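Stiv-a81 (Sulfolobus Turreted Icosahedral Virus, PDB 3RKL) is a hyperthermophilic viral protein of unknown function that probably packs its two long helices with those of other copies into a four-helix bundle. Local coordinates at residues Ala33-Val36 against Tyr37-Lys41; Thr55-Tyr58 against Asn59-His62. The protein carries 1 engineered substitution. All coordinates share one frame; numbering follows the deposited sequence.

Overall arrangement
From the N terminus the chain first forms a small antiparallel sheet of strands 3-9, 12-15 and 18-21. It then runs through helix 25-46, turns back, and ends in helix 55-80. Contact 1 (33-36 with 37-41) lies within the first helix and contact 2 (55-58 with 59-62) within the second. Both are local, and neither closes a loop. They follow in series, without nesting or crossing. The helical hairpin brings their centres to about 11 Å from each other. Between the helices V36 meets L61, and L39 meets L57, L60 and L61. H62 reaches back to Y15 of the sheet. Both contacts also touch a second subunit.

Contact 1: residues Ala33-Val36 against Tyr37-Lys41; sequences AEIV and YQLAK
I35 and L39 lie side by side on successive turns of helix 25-46 and point the same way. CG2 of I35 is 3.8 Å from CD1 of L39, an apolar contact between a methyl of each. E34 and Q38 form a similar pair, described here for one of two modelled positions of E34. In that position the amide nitrogen NE2 of Q38 lies 3.3 Å from CG of E34, and the carboxylate and amide planes stand 79° apart. CG of Q38 sits beside its own backbone N (chi1 -73°), and this torsion brings it to 3.2 Å from the carbonyl O of E34. These i to i+4 contacts belong to one alpha-helix, within a predicted coiled coil. In this helix each backbone N of residues 37-40 is hydrogen-bonded to the O four residues earlier, as in Q38 N to E34 O at 2.8 Å. The I35 and L39 side chains also touch helix 55-80, at Y64 and L61 respectively. A33 packs on Y37 of a second subunit, and Y37 on A33 of that subunit. Q38 packs on K45 of a third subunit.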
# COMPACT_ATOMS: atom_id res chain seq x y z
N ALA A 33 9.72 10.01 -8.85
CA ALA A 33 9.16 10.42 -7.56
C ALA A 33 9.24 9.28 -6.54
O ALA A 33 9.53 9.50 -5.37
CB ALA A 33 7.70 10.92 -7.71
N GLU A 34 8.94 8.08 -7.00
CA GLU A 34 9.00 6.89 -6.16
C GLU A 34 10.43 6.64 -5.68
O GLU A 34 10.65 6.31 -4.51
CB GLU A 34 8.46 5.70 -6.95
CG GLU A 34 8.30 4.44 -6.16
CD GLU A 34 7.65 3.35 -6.97
OE1 GLU A 34 7.92 3.26 -8.19
OE2 GLU A 34 6.87 2.58 -6.39
N ILE A 35 11.41 6.79 -6.58
CA ILE A 35 12.82 6.61 -6.22
C ILE A 35 13.24 7.63 -5.16
O ILE A 35 13.90 7.28 -4.17
CB ILE A 35 13.73 6.67 -7.48
CG1 ILE A 35 13.57 5.38 -8.29
CG2 ILE A 35 15.20 6.90 -7.09
CD1 ILE A 35 14.01 5.50 -9.74
N VAL A 36 12.86 8.89 -5.35
CA VAL A 36 13.19 9.93 -4.39
C VAL A 36 12.56 9.62 -3.03
O VAL A 36 13.22 9.71 -2.00
CB VAL A 36 12.76 11.32 -4.92
CG1 VAL A 36 12.86 12.39 -3.85
CG2 VAL A 36 13.61 11.70 -6.15
N TYR A 37 11.28 9.24 -3.02
CA TYR A 37 10.60 8.87 -1.78
C TYR A 37 11.33 7.71 -1.08
O TYR A 37 11.59 7.75 0.13
CB TYR A 37 9.15 8.48 -2.05
CG TYR A 37 8.43 8.09 -0.79
CD1 TYR A 37 7.82 9.04 0.01
CD2 TYR A 37 8.42 6.77 -0.36
CE1 TYR A 37 7.19 8.68 1.18
CE2 TYR A 37 7.78 6.40 0.81
CZ TYR A 37 7.17 7.37 1.57
OH TYR A 37 6.53 7.03 2.74
N GLN A 38 11.63 6.68 -1.86
CA GLN A 38 12.30 5.49 -1.31
C GLN A 38 13.68 5.80 -0.74
O GLN A 38 14.06 5.28 0.32
CB GLN A 38 12.37 4.39 -2.36
CG GLN A 38 11.02 3.74 -2.60
CD GLN A 38 11.04 2.52 -3.51
OE1 GLN A 38 12.01 1.74 -3.53
NE2 GLN A 38 9.93 2.32 -4.22
N LEU A 39 14.44 6.66 -1.43
CA LEU A 39 15.76 7.07 -0.93
C LEU A 39 15.63 7.82 0.38
O LEU A 39 16.36 7.56 1.35
CB LEU A 39 16.52 7.92 -1.97
CG LEU A 39 17.29 7.09 -3.00
CD1 LEU A 39 17.53 7.88 -4.29
CD2 LEU A 39 18.61 6.62 -2.41
N ALA A 40 14.68 8.75 0.43
CA ALA A 40 14.48 9.52 1.63
C ALA A 40 14.08 8.63 2.81
O ALA A 40 14.57 8.81 3.93
CB ALA A 40 13.42 10.61 1.39
N LYS A 41 13.20 7.67 2.56
CA LYS A 41 12.76 6.77 3.62
C LYS A 41 13.87 5.84 4.08
O LYS A 41 13.95 5.51 5.26
CB LYS A 41 11.57 5.92 3.16
CG LYS A 41 10.94 5.14 4.30
CD LYS A 41 9.46 4.84 4.04
CE LYS A 41 8.65 4.85 5.33
NZ LYS A 41 8.56 6.21 5.94

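Contact 2: residues Thr55-Tyr58 against Asn59-His62; sequences TELY and NLLH
The carbonyl O of T55 accepts the backbone N of N59 at 2.9 Å, with the donor nearly along the C=O axis. The N59 amide folds back over the same carbonyl. CG of N59 lies beside its own backbone N (chi1 -71°), which brings ND2 to 3.2 Å from the O of T55, at an angle too poor for a hydrogen bond. ND2 also meets the methyl CG2 of T55 at 3.3 Å, where the two side chains cross obliquely. E56 bends at chi2 (57°), and this turns its carboxylate toward the next helical turn. OE2 of E56 comes to 3.7 Å from CG of L60, a contact with the leucine branch point. Further on, L61 N is hydrogen-bonded to L57 O at 3.0 Å and H62 N to Y58 O at 3.1 Å. This is the first part of helix 55-80, within a helical hairpin. L57, Y58 and L61 pack on helix 25-46, at L46, I43 and V36 among others. The Y58 ring also meets F75 of a second subunit, and L57 packs on L57 of a third. H62 NE2 is hydrogen-bonded to Y15 OH, and H62 ND1 to T72 OG1 of the second subunit. With both ring nitrogens engaged, the rotation of the buried imidazole is probably restrained, and it joins helix, sheet and neighbouring chain.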
# COMPACT_ATOMS: atom_id res chain seq x y z
N THR A 55 27.23 9.23 2.29
CA THR A 55 27.03 10.42 1.45
C THR A 55 26.47 10.07 0.08
O THR A 55 25.75 10.87 -0.51
CB THR A 55 28.35 11.19 1.25
OG1 THR A 55 28.87 11.59 2.52
CG2 THR A 55 28.12 12.42 0.39
N GLU A 56 26.82 8.89 -0.42
CA GLU A 56 26.31 8.43 -1.71
C GLU A 56 24.78 8.43 -1.74
O GLU A 56 24.20 8.74 -2.78
CB GLU A 56 26.82 7.03 -2.06
CG GLU A 56 26.43 6.56 -3.45
CD GLU A 56 26.89 7.51 -4.55
OE1 GLU A 56 28.12 7.60 -4.78
OE2 GLU A 56 26.03 8.17 -5.18
N LEU A 57 24.14 8.05 -0.63
CA LEU A 57 22.67 8.04 -0.59
C LEU A 57 22.08 9.45 -0.69
O LEU A 57 21.10 9.64 -1.41
CB LEU A 57 22.14 7.32 0.66
CG LEU A 57 22.35 5.80 0.71
CD1 LEU A 57 21.71 5.22 1.96
CD2 LEU A 57 21.78 5.11 -0.52
N TYR A 58 22.69 10.42 -0.01
CA TYR A 58 22.24 11.82 -0.10
C TYR A 58 22.46 12.39 -1.51
O TYR A 58 21.63 13.16 -2.02
CB TYR A 58 22.94 12.71 0.93
CG TYR A 58 22.59 12.42 2.37
CD1 TYR A 58 21.55 13.08 3.01
CD2 TYR A 58 23.32 11.50 3.11
CE1 TYR A 58 21.23 12.80 4.34
CE2 TYR A 58 23.01 11.22 4.44
CZ TYR A 58 21.97 11.87 5.05
OH TYR A 58 21.66 11.59 6.36
N ASN A 59 23.59 12.02 -2.11
CA ASN A 59 23.92 12.40 -3.49
C ASN A 59 22.90 11.85 -4.49
O ASN A 59 22.39 12.60 -5.32
CB ASN A 59 25.34 11.93 -3.86
CG ASN A 59 26.42 12.73 -3.16
OD1 ASN A 59 26.25 13.91 -2.87
ND2 ASN A 59 27.56 12.08 -2.88
N LEU A 60 22.58 10.55 -4.37
CA LEU A 60 21.57 9.92 -5.24
C LEU A 60 20.22 10.60 -5.08
O LEU A 60 19.50 10.84 -6.05
CB LEU A 60 21.40 8.43 -4.90
CG LEU A 60 22.45 7.43 -5.38
CD1 LEU A 60 22.17 6.08 -4.73
CD2 LEU A 60 22.45 7.31 -6.89
N LEU A 61 19.85 10.85 -3.83
CA LEU A 61 18.58 11.50 -3.52
C LEU A 61 18.45 12.83 -4.25
O LEU A 61 17.43 13.12 -4.89
CB LEU A 61 18.44 11.70 -2.01
CG LEU A 61 17.21 12.45 -1.52
CD1 LEU A 61 15.92 11.76 -1.99
CD2 LEU A 61 17.21 12.58 -0.01
N HIS A 62 19.50 13.64 -4.16
CA HIS A 62 19.50 14.94 -4.80
C HIS A 62 19.49 14.81 -6.32
O HIS A 62 18.74 15.50 -7.00
CB HIS A 62 20.69 15.77 -4.35
CG HIS A 62 20.78 17.10 -5.03
ND1 HIS A 62 19.73 17.98 -5.06
CD2 HIS A 62 21.78 17.68 -5.72
CE1 HIS A 62 20.08 19.06 -5.74
NE2 HIS A 62 21.33 18.90 -6.14